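Local coordinates for protein salicylaldehyde dehydrogenase NahF (PDB 4JZ6) that probably catalyses the NAD+-dependent oxidation of salicylaldehyde to salicylate, a step in bacterial naphthalene degradation, at residues L295-I300 against C339-M344; A376-T381 against G399-V404; S303-V308 against D394-G399. All blocks are in the same frame, centred on the assembly; numbering follows the deposited sequence.

Contact 1: L295-I300 against C339-M344; sequences LFQGQI and CIIGPM. With NK (salicylaldehyde), chain B.
Gln297 and Gln299 carry this contact, laying their amide side chains against the backbone of 342-344. The direct contacts centre on Gln297. Its CG stands beside the backbone N (chi1 -53°); the bend at chi2 brings CD up to Gly342 N, and the carboxamide lies against this peptide. Gln297 CG is modelled only 2.9 Å from Gly342 O, a distance too short to be taken literally, and Gln297 OE1 is 3.0 Å from Gly342 N. A CB at Gly342 would probably run into that OE1. Gln299 is extended beyond CG and crosses Met344 at about a right angle, its OE1 3.3 Å from Met344 CA. Ile341 CG2 adds a looser touch on Gln297 CG at 4.1 Å.

The clear polar links are made through water. One water accepts from Phe296 N and donates to Ile340 O, at 2.6 Å from that oxygen. A second accepts from Gln299 NE2 at 2.8 Å and lies within bonding distance of Pro343 O. The Gln299 amide also rests on a face of the Phe296 ring, with NE2 3.5 Å above the plane toward the rim.

Residues 296-298 all have left-handed backbone angles and form a tight turn, leading through the Gly-Gln-x-Cys sequence of aldehyde dehydrogenases to Cys301 in the ligand pocket. Ile300 CG2 meets the aldehyde oxygen OAH of salicylaldehyde at 3.3 Å.

The turn follows helix 282-294 and precedes strand 306-310, while 339-344 lies between helices 311-327 and 349-362. Leu295 and Ile300 pack on helix 111-130 and Met344 on helix 349-362; Phe500 of the second subunit touches Leu295 and Ile340.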
loop_
_atom_site.group_PDB
_atom_site.type_symbol
_atom_site.label_atom_id
_atom_site.label_comp_id
_atom_site.label_asym_id
_atom_site.label_seq_id
_atom_site.Cartn_x
_atom_site.Cartn_y
_atom_site.Cartn_z
ATOM N N LEU A 295 1.146 30.017 -8.567
ATOM C CA LEU A 295 2.539 29.694 -8.337
ATOM C C LEU A 295 2.963 28.679 -9.399
ATOM O O LEU A 295 2.250 27.701 -9.641
ATOM C CB LEU A 295 2.734 29.144 -6.927
ATOM C CG LEU A 295 4.131 28.642 -6.570
ATOM C CD1 LEU A 295 5.160 29.731 -6.758
ATOM C CD2 LEU A 295 4.135 28.155 -5.143
ATOM N N PHE A 296 4.105 28.935 -10.045
ATOM C CA PHE A 296 4.635 28.072 -11.110
ATOM C C PHE A 296 3.590 27.786 -12.195
ATOM O O PHE A 296 3.501 26.671 -12.715
ATOM C CB PHE A 296 5.210 26.768 -10.528
ATOM C CG PHE A 296 5.945 25.914 -11.533
ATOM C CD1 PHE A 296 6.846 26.478 -12.427
ATOM C CD2 PHE A 296 5.733 24.541 -11.581
ATOM C CE1 PHE A 296 7.514 25.692 -13.352
ATOM C CE2 PHE A 296 6.408 23.750 -12.504
ATOM C CZ PHE A 296 7.301 24.331 -13.388
ATOM N N GLN A 297 2.793 28.802 -12.516
ATOM C CA GLN A 297 1.804 28.705 -13.583
ATOM C C GLN A 297 0.777 27.605 -13.353
ATOM O O GLN A 297 0.340 26.972 -14.309
ATOM C CB GLN A 297 2.492 28.435 -14.922
ATOM C CG GLN A 297 3.589 29.403 -15.253
ATOM C CD GLN A 297 4.976 28.886 -14.925
ATOM O OE1 GLN A 297 5.706 29.503 -14.155
ATOM N NE2 GLN A 297 5.353 27.759 -15.520
ATOM N N GLY A 298 0.408 27.361 -12.099
ATOM C CA GLY A 298 -0.555 26.318 -11.792
ATOM C C GLY A 298 -0.130 24.938 -12.273
ATOM O O GLY A 298 -0.963 24.071 -12.551
ATOM N N GLN A 299 1.178 24.734 -12.381
ATOM C CA GLN A 299 1.706 23.448 -12.800
ATOM C C GLN A 299 2.134 22.612 -11.597
ATOM O O GLN A 299 3.062 21.808 -11.678
ATOM C CB GLN A 299 2.867 23.638 -13.771
ATOM C CG GLN A 299 2.437 24.152 -15.119
ATOM C CD GLN A 299 3.585 24.222 -16.106
ATOM O OE1 GLN A 299 3.465 23.780 -17.253
ATOM N NE2 GLN A 299 4.707 24.784 -15.668
ATOM N N ILE A 300 1.452 22.810 -10.477
ATOM C CA ILE A 300 1.706 22.014 -9.286
ATOM C C ILE A 300 0.518 21.082 -9.124
ATOM O O ILE A 300 -0.612 21.495 -9.366
ATOM C CB ILE A 300 1.851 22.913 -8.042
ATOM C CG1 ILE A 300 2.715 24.134 -8.376
ATOM C CG2 ILE A 300 2.433 22.131 -6.876
ATOM C CD1 ILE A 300 2.906 25.095 -7.226
ATOM N N CYS A 339 8.841 37.085 -13.002
ATOM C CA CYS A 339 7.728 36.450 -13.679
ATOM C C CYS A 339 6.965 35.588 -12.685
ATOM O O CYS A 339 7.541 34.715 -12.040
ATOM C CB CYS A 339 8.228 35.592 -14.839
ATOM S SG CYS A 339 9.155 36.516 -16.054
ATOM N N ILE A 340 5.670 35.847 -12.549
ATOM C CA ILE A 340 4.824 34.981 -11.744
ATOM C C ILE A 340 4.306 33.871 -12.647
ATOM O O ILE A 340 4.350 32.690 -12.297
ATOM C CB ILE A 340 3.652 35.750 -11.106
ATOM C CG1 ILE A 340 4.173 36.968 -10.337
ATOM C CG2 ILE A 340 2.834 34.831 -10.207
ATOM C CD1 ILE A 340 5.192 36.630 -9.277
ATOM N N ILE A 341 3.838 34.260 -13.825
ATOM C CA ILE A 341 3.329 33.304 -14.800
ATOM C C ILE A 341 4.361 33.042 -15.899
ATOM O O ILE A 341 4.409 33.754 -16.904
ATOM C CB ILE A 341 2.014 33.797 -15.450
ATOM C CG1 ILE A 341 1.090 34.430 -14.405
ATOM C CG2 ILE A 341 1.317 32.654 -16.184
ATOM C CD1 ILE A 341 0.487 33.448 -13.446
ATOM N N GLY A 342 5.192 32.027 -15.699
ATOM C CA GLY A 342 6.146 31.623 -16.714
ATOM C C GLY A 342 5.481 30.820 -17.814
ATOM O O GLY A 342 4.269 30.622 -17.796
ATOM N N PRO A 343 6.267 30.366 -18.800
ATOM C CA PRO A 343 5.670 29.515 -19.833
ATOM C C PRO A 343 5.365 28.127 -19.288
ATOM O O PRO A 343 6.022 27.679 -18.352
ATOM C CB PRO A 343 6.763 29.446 -20.904
ATOM C CG PRO A 343 8.036 29.727 -20.168
ATOM C CD PRO A 343 7.665 30.716 -19.103
ATOM N N MET A 344 4.369 27.463 -19.861
ATOM C CA MET A 344 4.072 26.084 -19.498
ATOM C C MET A 344 5.132 25.161 -20.075
ATOM O O MET A 344 6.022 25.608 -20.789
ATOM C CB MET A 344 2.672 25.690 -19.961
ATOM C CG MET A 344 1.593 26.467 -19.241
ATOM S SD MET A 344 -0.088 26.059 -19.727
ATOM C CE MET A 344 -0.074 26.549 -21.451
HETATM O OAH NK B . 2.268 18.879 -6.805
HETATM C CAD NK B . 3.452 18.692 -7.001
HETATM C CAA NK B . 4.349 18.990 -5.864
HETATM C CAC NK B . 4.110 18.475 -4.591
HETATM C CAG NK B . 4.984 18.791 -3.555
HETATM C CAI NK B . 6.068 19.618 -3.778
HETATM C CAE NK B . 6.302 20.135 -5.039
HETATM C CAB NK B . 5.438 19.822 -6.088
HETATM O OAF NK B . 5.626 20.310 -7.359
HETATM O O HOH W 1 5.458 31.402 -10.295
HETATM O O HOH W 2 6.823 25.052 -17.532
#

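Contact 2: A376-T381 against G399-V404; sequences AVMPAT and GPITVV
Thr381 bonds through its backbone to both neighbours of Ile401, donating from N to Pro400 O at 2.9 Å and accepting at O from Thr402 N at 3.1 Å. This is the pattern of a parallel beta bridge, and it brings together the starts of strands 381-384 and 401-407 in the seven-stranded sheet of this aldehyde dehydrogenase. The bridge thus joins the end of the loop that follows strand 366-369 to the strand beside it. CA-H...O contacts reinforce the pair, with Ile401 CA 3.2 Å from Thr381 O and Ala380 CA beside Pro400 O.

Just before the bridge the chain folds tightly: Pro400 is the centre of an inverse gamma turn, closed by Ile401 N on Gly399 O. The hydroxyl of Thr402 is taken up elsewhere, by Thr304 O.

Outward from the backbone, Thr381 and Ile401 run side by side and point the same way, CB of the threonine 3.9 Å from CG1 of the isoleucine. Phe357 of helix 349-362 touches both. Met378 spans the apolar end. Its CG is anti to the backbone N (chi1 -174°) and the rest of the chain is fully extended, crossing Pro400 obliquely, with Met378 CB 3.9 Å from Pro400 CG, and finishing with the methyl CE 3.8 Å from Ile401 CB.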
loop_
_atom_site.group_PDB
_atom_site.type_symbol
_atom_site.label_atom_id
_atom_site.label_comp_id
_atom_site.label_asym_id
_atom_site.label_seq_id
_atom_site.Cartn_x
_atom_site.Cartn_y
_atom_site.Cartn_z
ATOM N N ALA A 376 2.602 26.896 -25.081
ATOM C CA ALA A 376 2.902 26.983 -23.659
ATOM C C ALA A 376 2.664 28.383 -23.104
ATOM O O ALA A 376 3.039 28.678 -21.972
ATOM C CB ALA A 376 4.329 26.542 -23.395
ATOM N N VAL A 377 2.031 29.237 -23.899
ATOM C CA VAL A 377 1.772 30.611 -23.486
ATOM C C VAL A 377 0.290 30.844 -23.171
ATOM O O VAL A 377 -0.583 30.567 -23.998
ATOM C CB VAL A 377 2.244 31.612 -24.564
ATOM C CG1 VAL A 377 2.058 33.040 -24.086
ATOM C CG2 VAL A 377 3.694 31.354 -24.924
ATOM N N MET A 378 0.015 31.351 -21.971
ATOM C CA MET A 378 -1.354 31.609 -21.528
ATOM C C MET A 378 -1.364 32.709 -20.478
ATOM O O MET A 378 -0.509 32.729 -19.595
ATOM C CB MET A 378 -1.968 30.339 -20.933
ATOM C CG MET A 378 -3.450 30.448 -20.576
ATOM S SD MET A 378 -4.155 28.879 -20.003
ATOM C CE MET A 378 -5.893 29.297 -19.958
ATOM N N PRO A 379 -2.320 33.645 -20.579
ATOM C CA PRO A 379 -2.501 34.633 -19.511
ATOM C C PRO A 379 -3.180 33.997 -18.307
ATOM O O PRO A 379 -3.846 32.972 -18.462
ATOM C CB PRO A 379 -3.426 35.671 -20.150
ATOM C CG PRO A 379 -4.116 34.951 -21.261
ATOM C CD PRO A 379 -3.138 33.947 -21.767
ATOM N N ALA A 380 -2.998 34.581 -17.126
ATOM C CA ALA A 380 -3.694 34.103 -15.939
ATOM C C ALA A 380 -5.197 34.180 -16.185
ATOM O O ALA A 380 -5.729 35.239 -16.515
ATOM C CB ALA A 380 -3.308 34.920 -14.727
ATOM N N THR A 381 -5.873 33.046 -16.036
ATOM C CA THR A 381 -7.276 32.937 -16.410
ATOM C C THR A 381 -8.147 32.411 -15.263
ATOM O O THR A 381 -7.793 31.438 -14.604
ATOM C CB THR A 381 -7.433 32.021 -17.645
ATOM O OG1 THR A 381 -6.617 32.511 -18.717
ATOM C CG2 THR A 381 -8.875 31.969 -18.107
ATOM N N GLY A 399 -2.091 24.327 -15.623
ATOM C CA GLY A 399 -1.857 25.636 -16.205
ATOM C C GLY A 399 -2.304 26.793 -15.335
ATOM O O GLY A 399 -2.928 26.587 -14.292
ATOM N N PRO A 400 -1.967 28.024 -15.759
ATOM C CA PRO A 400 -2.356 29.267 -15.084
ATOM C C PRO A 400 -3.839 29.580 -15.308
ATOM O O PRO A 400 -4.202 30.671 -15.761
ATOM C CB PRO A 400 -1.484 30.318 -15.769
ATOM C CG PRO A 400 -1.274 29.781 -17.146
ATOM C CD PRO A 400 -1.162 28.284 -16.968
ATOM N N ILE A 401 -4.682 28.602 -15.000
ATOM C CA ILE A 401 -6.124 28.758 -15.088
ATOM C C ILE A 401 -6.736 28.105 -13.853
ATOM O O ILE A 401 -6.170 27.157 -13.308
ATOM C CB ILE A 401 -6.688 28.126 -16.384
ATOM C CG1 ILE A 401 -8.191 28.385 -16.510
ATOM C CG2 ILE A 401 -6.383 26.642 -16.440
ATOM C CD1 ILE A 401 -8.813 27.830 -17.779
ATOM N N THR A 402 -7.866 28.637 -13.396
ATOM C CA THR A 402 -8.560 28.087 -12.240
ATOM C C THR A 402 -10.056 28.421 -12.309
ATOM O O THR A 402 -10.458 29.377 -12.984
ATOM C CB THR A 402 -7.928 28.585 -10.920
ATOM O OG1 THR A 402 -8.329 27.733 -9.841
ATOM C CG2 THR A 402 -8.332 30.025 -10.627
ATOM N N VAL A 403 -10.877 27.621 -11.624
ATOM C CA VAL A 403 -12.331 27.755 -11.727
ATOM C C VAL A 403 -13.032 28.097 -10.409
ATOM O O VAL A 403 -12.620 27.661 -9.330
ATOM C CB VAL A 403 -12.987 26.491 -12.327
ATOM C CG1 VAL A 403 -12.382 26.172 -13.679
ATOM C CG2 VAL A 403 -12.850 25.309 -11.385
ATOM N N VAL A 404 -14.096 28.887 -10.517
ATOM C CA VAL A 404 -14.916 29.243 -9.370
ATOM C C VAL A 404 -16.236 28.479 -9.402
ATOM O O VAL A 404 -17.000 28.582 -10.364
ATOM C CB VAL A 404 -15.229 30.751 -9.337
ATOM C CG1 VAL A 404 -15.834 31.133 -8.007
ATOM C CG2 VAL A 404 -13.973 31.556 -9.593
#

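Contact 3: S303-V308 against D394-G399; sequences STERLV and DEETFG
Glu305 and Thr397, both buried, form the close-fitting part of this contact. The backbone N of Thr397 donates to Glu305 OE1 at 2.9 Å, a nearly straight bond (166° at the hydrogen) received on the syn lone pair, the side of the other carboxylate oxygen. The Thr397 hydroxyl, turned by chi1 (70°) to stand between its own backbone N and carbonyl carbon, adds a weak bond from OG1 to the same oxygen at 3.4 Å. Lys271 forms a salt bridge to OE1 as well, giving that atom three polar partners. Glu305 reaches them by bending at chi2, which sets CD beside the Thr397 backbone. Its OE2 is less comfortably placed, 3.1 Å from the acceptor Thr397 O and 3.3 Å from Glu396 CG. The side chains of Glu305 and Glu396 cross at about a right angle, OE2 of the former 4.2 Å from OE1 of the latter, whose own strongest partner is Gly270. An alanine in place of Glu305 would probably leave Thr397 N without its acceptor and Lys271 without this carboxylate.

The other end is looser. Arg306 NH2 and Asp394 OD1 make a long salt bridge of 3.7 Å: the oxygen sits over a guanidinium face toward its rim, and no N-H points at it. Both groups are held more firmly elsewhere, the arginine by Tyr393 O and Asp419, the aspartate by Ser420 and Val421.

Residues 396-399, with Pro400, carry the Glu-x-Phe-Gly-Pro sequence of aldehyde dehydrogenases. The side chain of Phe398, with Glu396 OE1 at its ring edge, lies about 6 Å from a bound salicylaldehyde. Glu305 reaches across from the segment leading into strand 306-310, and its bond to Thr397 N is consistent with holding this loop beside the active-site region.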
loop_
_atom_site.group_PDB
_atom_site.type_symbol
_atom_site.label_atom_id
_atom_site.label_comp_id
_atom_site.label_asym_id
_atom_site.label_seq_id
_atom_site.Cartn_x
_atom_site.Cartn_y
_atom_site.Cartn_z
ATOM N N SER A 303 -1.851 22.669 -7.022
ATOM C CA SER A 303 -2.267 24.024 -7.384
ATOM C C SER A 303 -3.752 24.147 -7.149
ATOM O O SER A 303 -4.497 23.195 -7.373
ATOM C CB SER A 303 -1.981 24.332 -8.855
ATOM O OG SER A 303 -0.612 24.601 -9.078
ATOM N N THR A 304 -4.182 25.312 -6.684
ATOM C CA THR A 304 -5.590 25.554 -6.430
ATOM C C THR A 304 -6.358 25.521 -7.746
ATOM O O THR A 304 -6.276 26.459 -8.540
ATOM C CB THR A 304 -5.787 26.913 -5.766
ATOM O OG1 THR A 304 -4.861 27.049 -4.681
ATOM C CG2 THR A 304 -7.202 27.044 -5.253
ATOM N N GLU A 305 -7.091 24.437 -7.987
ATOM C CA GLU A 305 -7.817 24.281 -9.246
ATOM C C GLU A 305 -9.294 24.637 -9.116
ATOM O O GLU A 305 -9.979 24.844 -10.113
ATOM C CB GLU A 305 -7.661 22.860 -9.790
ATOM C CG GLU A 305 -6.220 22.460 -10.064
ATOM C CD GLU A 305 -6.023 21.882 -11.453
ATOM O OE1 GLU A 305 -7.025 21.747 -12.187
ATOM O OE2 GLU A 305 -4.867 21.572 -11.813
ATOM N N ARG A 306 -9.782 24.702 -7.882
ATOM C CA ARG A 306 -11.157 25.109 -7.621
ATOM C C ARG A 306 -11.196 26.179 -6.544
ATOM O O ARG A 306 -10.420 26.142 -5.586
ATOM C CB ARG A 306 -11.993 23.925 -7.135
ATOM C CG ARG A 306 -12.446 22.950 -8.198
ATOM C CD ARG A 306 -12.810 21.640 -7.534
ATOM N NE ARG A 306 -13.770 20.856 -8.300
ATOM C CZ ARG A 306 -14.558 19.925 -7.765
ATOM N NH1 ARG A 306 -14.499 19.669 -6.462
ATOM N NH2 ARG A 306 -15.410 19.254 -8.528
ATOM N N LEU A 307 -12.114 27.123 -6.707
ATOM C CA LEU A 307 -12.457 28.048 -5.646
ATOM C C LEU A 307 -13.938 27.847 -5.344
ATOM O O LEU A 307 -14.792 28.414 -6.037
ATOM C CB LEU A 307 -12.216 29.495 -6.088
ATOM C CG LEU A 307 -10.801 30.071 -6.250
ATOM C CD1 LEU A 307 -9.999 29.892 -4.973
ATOM C CD2 LEU A 307 -10.057 29.473 -7.438
ATOM N N VAL A 308 -14.262 27.026 -4.344
ATOM C CA VAL A 308 -15.672 26.872 -3.965
ATOM C C VAL A 308 -16.078 27.955 -2.955
ATOM O O VAL A 308 -15.623 27.979 -1.811
ATOM C CB VAL A 308 -16.072 25.407 -3.546
ATOM C CG1 VAL A 308 -15.449 24.398 -4.492
ATOM C CG2 VAL A 308 -15.670 25.087 -2.143
ATOM N N ASP A 394 -14.029 19.093 -12.772
ATOM C CA ASP A 394 -13.227 18.174 -11.975
ATOM C C ASP A 394 -11.985 17.651 -12.695
ATOM O O ASP A 394 -11.123 17.029 -12.076
ATOM C CB ASP A 394 -14.082 17.009 -11.466
ATOM C CG ASP A 394 -13.421 16.260 -10.323
ATOM O OD1 ASP A 394 -12.719 16.913 -9.516
ATOM O OD2 ASP A 394 -13.597 15.021 -10.228
ATOM N N GLU A 395 -11.883 17.893 -13.996
ATOM C CA GLU A 395 -10.685 17.493 -14.727
ATOM C C GLU A 395 -9.503 18.397 -14.376
ATOM O O GLU A 395 -9.617 19.623 -14.404
ATOM C CB GLU A 395 -10.939 17.520 -16.233
ATOM C CG GLU A 395 -10.828 16.165 -16.901
ATOM C CD GLU A 395 -11.639 16.082 -18.180
ATOM O OE1 GLU A 395 -11.038 16.200 -19.269
ATOM O OE2 GLU A 395 -12.874 15.896 -18.092
ATOM N N GLU A 396 -8.372 17.788 -14.041
ATOM C CA GLU A 396 -7.173 18.549 -13.710
ATOM C C GLU A 396 -6.662 19.308 -14.928
ATOM O O GLU A 396 -6.593 18.758 -16.024
ATOM C CB GLU A 396 -6.079 17.623 -13.168
ATOM C CG GLU A 396 -4.879 18.354 -12.599
ATOM C CD GLU A 396 -3.858 17.420 -11.982
ATOM O OE1 GLU A 396 -3.207 17.821 -10.993
ATOM O OE2 GLU A 396 -3.701 16.284 -12.487
ATOM N N THR A 397 -6.311 20.572 -14.730
ATOM C CA THR A 397 -5.801 21.406 -15.808
ATOM C C THR A 397 -4.458 22.002 -15.403
ATOM O O THR A 397 -4.398 22.925 -14.597
ATOM C CB THR A 397 -6.778 22.551 -16.136
ATOM O OG1 THR A 397 -6.795 23.495 -15.057
ATOM C CG2 THR A 397 -8.189 22.010 -16.355
ATOM N N PHE A 398 -3.378 21.473 -15.959
ATOM C CA PHE A 398 -2.041 21.907 -15.573
ATOM C C PHE A 398 -1.675 23.224 -16.234
ATOM O O PHE A 398 -1.025 23.243 -17.281
ATOM C CB PHE A 398 -1.009 20.831 -15.925
ATOM C CG PHE A 398 -0.309 20.259 -14.729
ATOM C CD1 PHE A 398 -1.038 19.773 -13.649
ATOM C CD2 PHE A 398 1.076 20.207 -14.678
ATOM C CE1 PHE A 398 -0.396 19.250 -12.541
ATOM C CE2 PHE A 398 1.726 19.680 -13.569
ATOM C CZ PHE A 398 0.989 19.202 -12.500
ATOM N N GLY A 399 -2.091 24.327 -15.623
ATOM C CA GLY A 399 -1.857 25.636 -16.205
ATOM C C GLY A 399 -2.304 26.793 -15.335
ATOM O O GLY A 399 -2.928 26.587 -14.292
#

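The three contacts lie close together, about 9 Å (contacts 1 and 2), 10 Å (2 and 3) and 13 Å (1 and 3) between centres. Along the chain contact 1 closes before contact 2 opens, while the segments of contact 3 alternate with those of both. Contacts 2 and 3 share Gly399 and reach one sheet, in which strands 401-407 and 306-310 are neighbours, joined where Leu307 N meets Val403 O. Contact 1 sits beyond the strand ends: Ile341 and Met344 pack on Pro400, and Gln299 O on the Phe398 ring. Loops from distant parts of the sequence thus meet at the ends of these inner strands, beside the salicylaldehyde pocket.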